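Local atomic coordinates of beta-galactoside alpha-2,6-sialyltransferase (Photobacterium sp., PDB entry 2Z4T), a protein that probably transfers sialic acid from CMP-sialic acid to the galactose of acceptors such as lactose in an alpha-2,6 linkage. Residues 297-302 / 306-311. Numbering follows the deposited sequence.
Sequences YLTLEP and ELRDYI. With MG (magnesium ion), chain M.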
ATOM      1  N   TYR A 297     -12.367   1.944 -16.181  1.00 40.73           N
ATOM      2  CA  TYR A 297     -13.688   1.386 -15.955  1.00 40.86           C
ATOM      3  C   TYR A 297     -14.764   2.476 -15.848  1.00 41.27           C
ATOM      4  O   TYR A 297     -15.890   2.287 -16.333  1.00 41.18           O
ATOM      5  CB  TYR A 297     -13.717   0.489 -14.719  1.00 40.53           C
ATOM      6  CG  TYR A 297     -14.985  -0.308 -14.642  1.00 40.47           C
ATOM      7  CD1 TYR A 297     -15.249  -1.302 -15.586  1.00 39.43           C
ATOM      8  CD2 TYR A 297     -15.939  -0.065 -13.646  1.00 38.87           C
ATOM      9  CE1 TYR A 297     -16.406  -2.055 -15.533  1.00 39.82           C
ATOM     10  CE2 TYR A 297     -17.116  -0.825 -13.576  1.00 38.81           C
ATOM     11  CZ  TYR A 297     -17.342  -1.815 -14.529  1.00 39.86           C
ATOM     12  OH  TYR A 297     -18.501  -2.564 -14.524  1.00 40.15           O
ATOM     13  N   LEU A 298     -14.433   3.613 -15.232  1.00 41.20           N
ATOM     14  CA  LEU A 298     -15.428   4.693 -15.136  1.00 41.55           C
ATOM     15  C   LEU A 298     -15.751   5.384 -16.482  1.00 42.03           C
ATOM     16  O   LEU A 298     -16.661   6.208 -16.551  1.00 42.88           O
ATOM     17  CB  LEU A 298     -15.058   5.718 -14.066  1.00 40.83           C
ATOM     18  CG  LEU A 298     -14.957   5.210 -12.631  1.00 40.41           C
ATOM     19  CD1 LEU A 298     -14.930   6.400 -11.645  1.00 39.75           C
ATOM     20  CD2 LEU A 298     -16.075   4.220 -12.299  1.00 37.33           C
ATOM     21  N   THR A 299     -15.033   5.015 -17.544  1.00 42.23           N
ATOM     22  CA  THR A 299     -15.219   5.583 -18.880  1.00 41.98           C
ATOM     23  C   THR A 299     -15.783   4.523 -19.810  1.00 42.21           C
ATOM     24  O   THR A 299     -16.729   4.782 -20.566  1.00 42.11           O
ATOM     25  CB  THR A 299     -13.881   6.121 -19.442  1.00 42.46           C
ATOM     26  OG1 THR A 299     -13.493   7.286 -18.706  1.00 41.94           O
ATOM     27  CG2 THR A 299     -13.984   6.466 -20.958  1.00 41.77           C
ATOM     28  N   LEU A 300     -15.190   3.329 -19.755  1.00 42.32           N
ATOM     29  CA  LEU A 300     -15.701   2.150 -20.465  1.00 42.19           C
ATOM     30  C   LEU A 300     -17.199   1.886 -20.218  1.00 42.59           C
ATOM     31  O   LEU A 300     -17.901   1.475 -21.150  1.00 43.13           O
ATOM     32  CB  LEU A 300     -14.883   0.922 -20.078  1.00 41.68           C
ATOM     33  CG  LEU A 300     -13.459   0.862 -20.669  1.00 42.29           C
ATOM     34  CD1 LEU A 300     -12.611  -0.190 -19.979  1.00 40.33           C
ATOM     35  CD2 LEU A 300     -13.492   0.616 -22.196  1.00 40.92           C
ATOM     36  N   GLU A 301     -17.676   2.088 -18.978  1.00 42.01           N
ATOM     37  CA  GLU A 301     -19.115   2.015 -18.662  1.00 42.08           C
ATOM     38  C   GLU A 301     -19.776   3.388 -18.765  1.00 41.86           C
ATOM     39  O   GLU A 301     -19.638   4.212 -17.864  1.00 41.90           O
ATOM     40  CB  GLU A 301     -19.375   1.463 -17.265  1.00 41.85           C
ATOM     41  CG  GLU A 301     -19.018  -0.001 -17.067  1.00 44.55           C
ATOM     42  CD  GLU A 301     -20.048  -0.946 -17.646  1.00 47.48           C
ATOM     43  OE1 GLU A 301     -21.122  -0.466 -18.077  1.00 47.03           O
ATOM     44  OE2 GLU A 301     -19.778  -2.174 -17.655  1.00 48.78           O
ATOM     45  N   PRO A 302     -20.523   3.633 -19.850  1.00 41.74           N
ATOM     46  CA  PRO A 302     -21.152   4.955 -19.977  1.00 41.83           C
ATOM     47  C   PRO A 302     -21.974   5.375 -18.746  1.00 41.65           C
ATOM     48  O   PRO A 302     -21.970   6.549 -18.375  1.00 41.43           O
ATOM     49  CB  PRO A 302     -22.047   4.817 -21.220  1.00 41.45           C
ATOM     50  CG  PRO A 302     -21.506   3.656 -21.974  1.00 41.74           C
ATOM     51  CD  PRO A 302     -20.827   2.741 -20.989  1.00 41.45           C
ATOM     52  N   GLU A 306     -21.183   9.709 -14.801  1.00 43.37           N
ATOM     53  CA  GLU A 306     -21.613  10.570 -13.674  1.00 44.29           C
ATOM     54  C   GLU A 306     -20.664  10.443 -12.475  1.00 43.69           C
ATOM     55  O   GLU A 306     -20.248  11.455 -11.895  1.00 43.74           O
ATOM     56  CB  GLU A 306     -23.048  10.259 -13.223  1.00 44.01           C
ATOM     57  CG  GLU A 306     -24.112  11.235 -13.665  1.00 45.66           C
ATOM     58  CD  GLU A 306     -25.534  10.701 -13.412  1.00 46.78           C
ATOM     59  OE1 GLU A 306     -26.214  11.207 -12.480  1.00 49.22           O
ATOM     60  OE2 GLU A 306     -25.967   9.760 -14.139  1.00 48.62           O
ATOM     61  N   LEU A 307     -20.315   9.205 -12.113  1.00 43.13           N
ATOM     62  CA  LEU A 307     -19.409   8.981 -10.980  1.00 42.70           C
ATOM     63  C   LEU A 307     -18.015   9.501 -11.295  1.00 42.38           C
ATOM     64  O   LEU A 307     -17.385  10.166 -10.460  1.00 41.93           O
ATOM     65  CB  LEU A 307     -19.359   7.502 -10.566  1.00 42.67           C
ATOM     66  CG  LEU A 307     -18.407   7.227  -9.403  1.00 41.54           C
ATOM     67  CD1 LEU A 307     -18.887   7.913  -8.148  1.00 40.24           C
ATOM     68  CD2 LEU A 307     -18.258   5.756  -9.173  1.00 41.20           C
ATOM     69  N   ARG A 308     -17.548   9.205 -12.508  1.00 42.55           N
ATOM     70  CA  ARG A 308     -16.287   9.748 -13.001  1.00 42.78           C
ATOM     71  C   ARG A 308     -16.244  11.288 -12.901  1.00 42.82           C
ATOM     72  O   ARG A 308     -15.266  11.832 -12.376  1.00 42.55           O
ATOM     73  CB  ARG A 308     -15.954   9.195 -14.394  1.00 42.73           C
ATOM     74  CG  ARG A 308     -15.701  10.231 -15.446  1.00 44.52           C
ATOM     75  CD  ARG A 308     -14.506   9.951 -16.285  1.00 44.19           C
ATOM     76  NE  ARG A 308     -14.838   9.327 -17.568  1.00 46.31           N
ATOM     77  CZ  ARG A 308     -15.601   9.852 -18.532  1.00 45.86           C
ATOM     78  NH1 ARG A 308     -16.199  11.027 -18.383  1.00 44.42           N
ATOM     79  NH2 ARG A 308     -15.790   9.169 -19.657  1.00 44.89           N
ATOM     80  N   ASP A 309     -17.309  11.966 -13.355  1.00 42.91           N
ATOM     81  CA  ASP A 309     -17.469  13.427 -13.167  1.00 43.48           C
ATOM     82  C   ASP A 309     -17.352  13.809 -11.709  1.00 42.93           C
ATOM     83  O   ASP A 309     -16.673  14.775 -11.369  1.00 42.86           O
ATOM     84  CB  ASP A 309     -18.849  13.933 -13.635  1.00 43.86           C
ATOM     85  CG  ASP A 309     -18.993  13.959 -15.141  1.00 46.23           C
ATOM     86  OD1 ASP A 309     -17.972  13.730 -15.835  1.00 47.39           O
ATOM     87  OD2 ASP A 309     -20.133  14.205 -15.625  1.00 47.42           O
ATOM     88  N   TYR A 310     -18.048  13.051 -10.862  1.00 42.25           N
ATOM     89  CA  TYR A 310     -18.184  13.376  -9.454  1.00 41.67           C
ATOM     90  C   TYR A 310     -16.859  13.274  -8.695  1.00 42.11           C
ATOM     91  O   TYR A 310     -16.578  14.111  -7.820  1.00 42.37           O
ATOM     92  CB  TYR A 310     -19.238  12.482  -8.816  1.00 40.96           C
ATOM     93  CG  TYR A 310     -19.677  12.932  -7.449  1.00 40.75           C
ATOM     94  CD1 TYR A 310     -20.674  13.908  -7.300  1.00 40.57           C
ATOM     95  CD2 TYR A 310     -19.109  12.381  -6.294  1.00 39.15           C
ATOM     96  CE1 TYR A 310     -21.100  14.327  -6.037  1.00 38.82           C
ATOM     97  CE2 TYR A 310     -19.528  12.785  -5.041  1.00 40.14           C
ATOM     98  CZ  TYR A 310     -20.530  13.764  -4.913  1.00 39.57           C
ATOM     99  OH  TYR A 310     -20.945  14.173  -3.664  1.00 38.17           O
ATOM    100  N   ILE A 311     -16.057  12.255  -9.014  1.00 41.79           N
ATOM    101  CA  ILE A 311     -14.729  12.138  -8.421  1.00 41.85           C
ATOM    102  C   ILE A 311     -13.782  13.204  -9.008  1.00 42.70           C
ATOM    103  O   ILE A 311     -12.833  13.639  -8.327  1.00 43.10           O
ATOM    104  CB  ILE A 311     -14.159  10.712  -8.560  1.00 41.54           C
ATOM    105  CG1 ILE A 311     -15.078   9.717  -7.843  1.00 40.64           C
ATOM    106  CG2 ILE A 311     -12.766  10.627  -7.953  1.00 41.50           C
ATOM    107  CD1 ILE A 311     -14.918   8.286  -8.241  1.00 37.06           C
TER
HETATM  108 MG    MG M5002     -22.490   1.623 -18.194  1.00 54.68          MG
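Leu298 is the apolar centre of this contact, set against one face of helix 305-311. Its CB lies 3.6 Å from Arg308 CB, at the closest backbone approach of the two segments. Leu298 CD1 packs over the Arg308 backbone and meets Ile311 CD1 at 3.9 Å, the two side chains crossing at about a right angle. Leu298 CD2 has Leu307 CD2 as its nearest partner, at 4.1 Å. Leu240 of helix 234-243 touches both Leu298 and Leu307, and Leu307 also touches Leu253 of helix 249-265.

At the more exposed margin the contact turns polar. The Arg308 chain bends at chi2 and chi3 and brings its guanidinium edge to the Thr299 hydroxyl. Arg308 NE donates to Thr299 OG1 over 2.7 Å. This oxygen lies only 13° out of the guanidinium plane. Arg308 NH2 adds a weak, more bent bond to Thr299 OG1 at 3.1 Å. Thr299 CG2 packs beside Arg308 NH2 at 3.5 Å.

Beyond the helix end, Glu301 leaves helical geometry and turns its carboxylate to a magnesium ion, bound by Glu301 OE1 at 2.5 Å; Arg244 also bonds to OE1. The two short helices, joined by a short connection that carries the magnesium ligands Glu301 and Ser303, lie between the parallel, adjacent strands 288-292 and 315-317, in a beta-alpha-beta crossover of the GT-B fold.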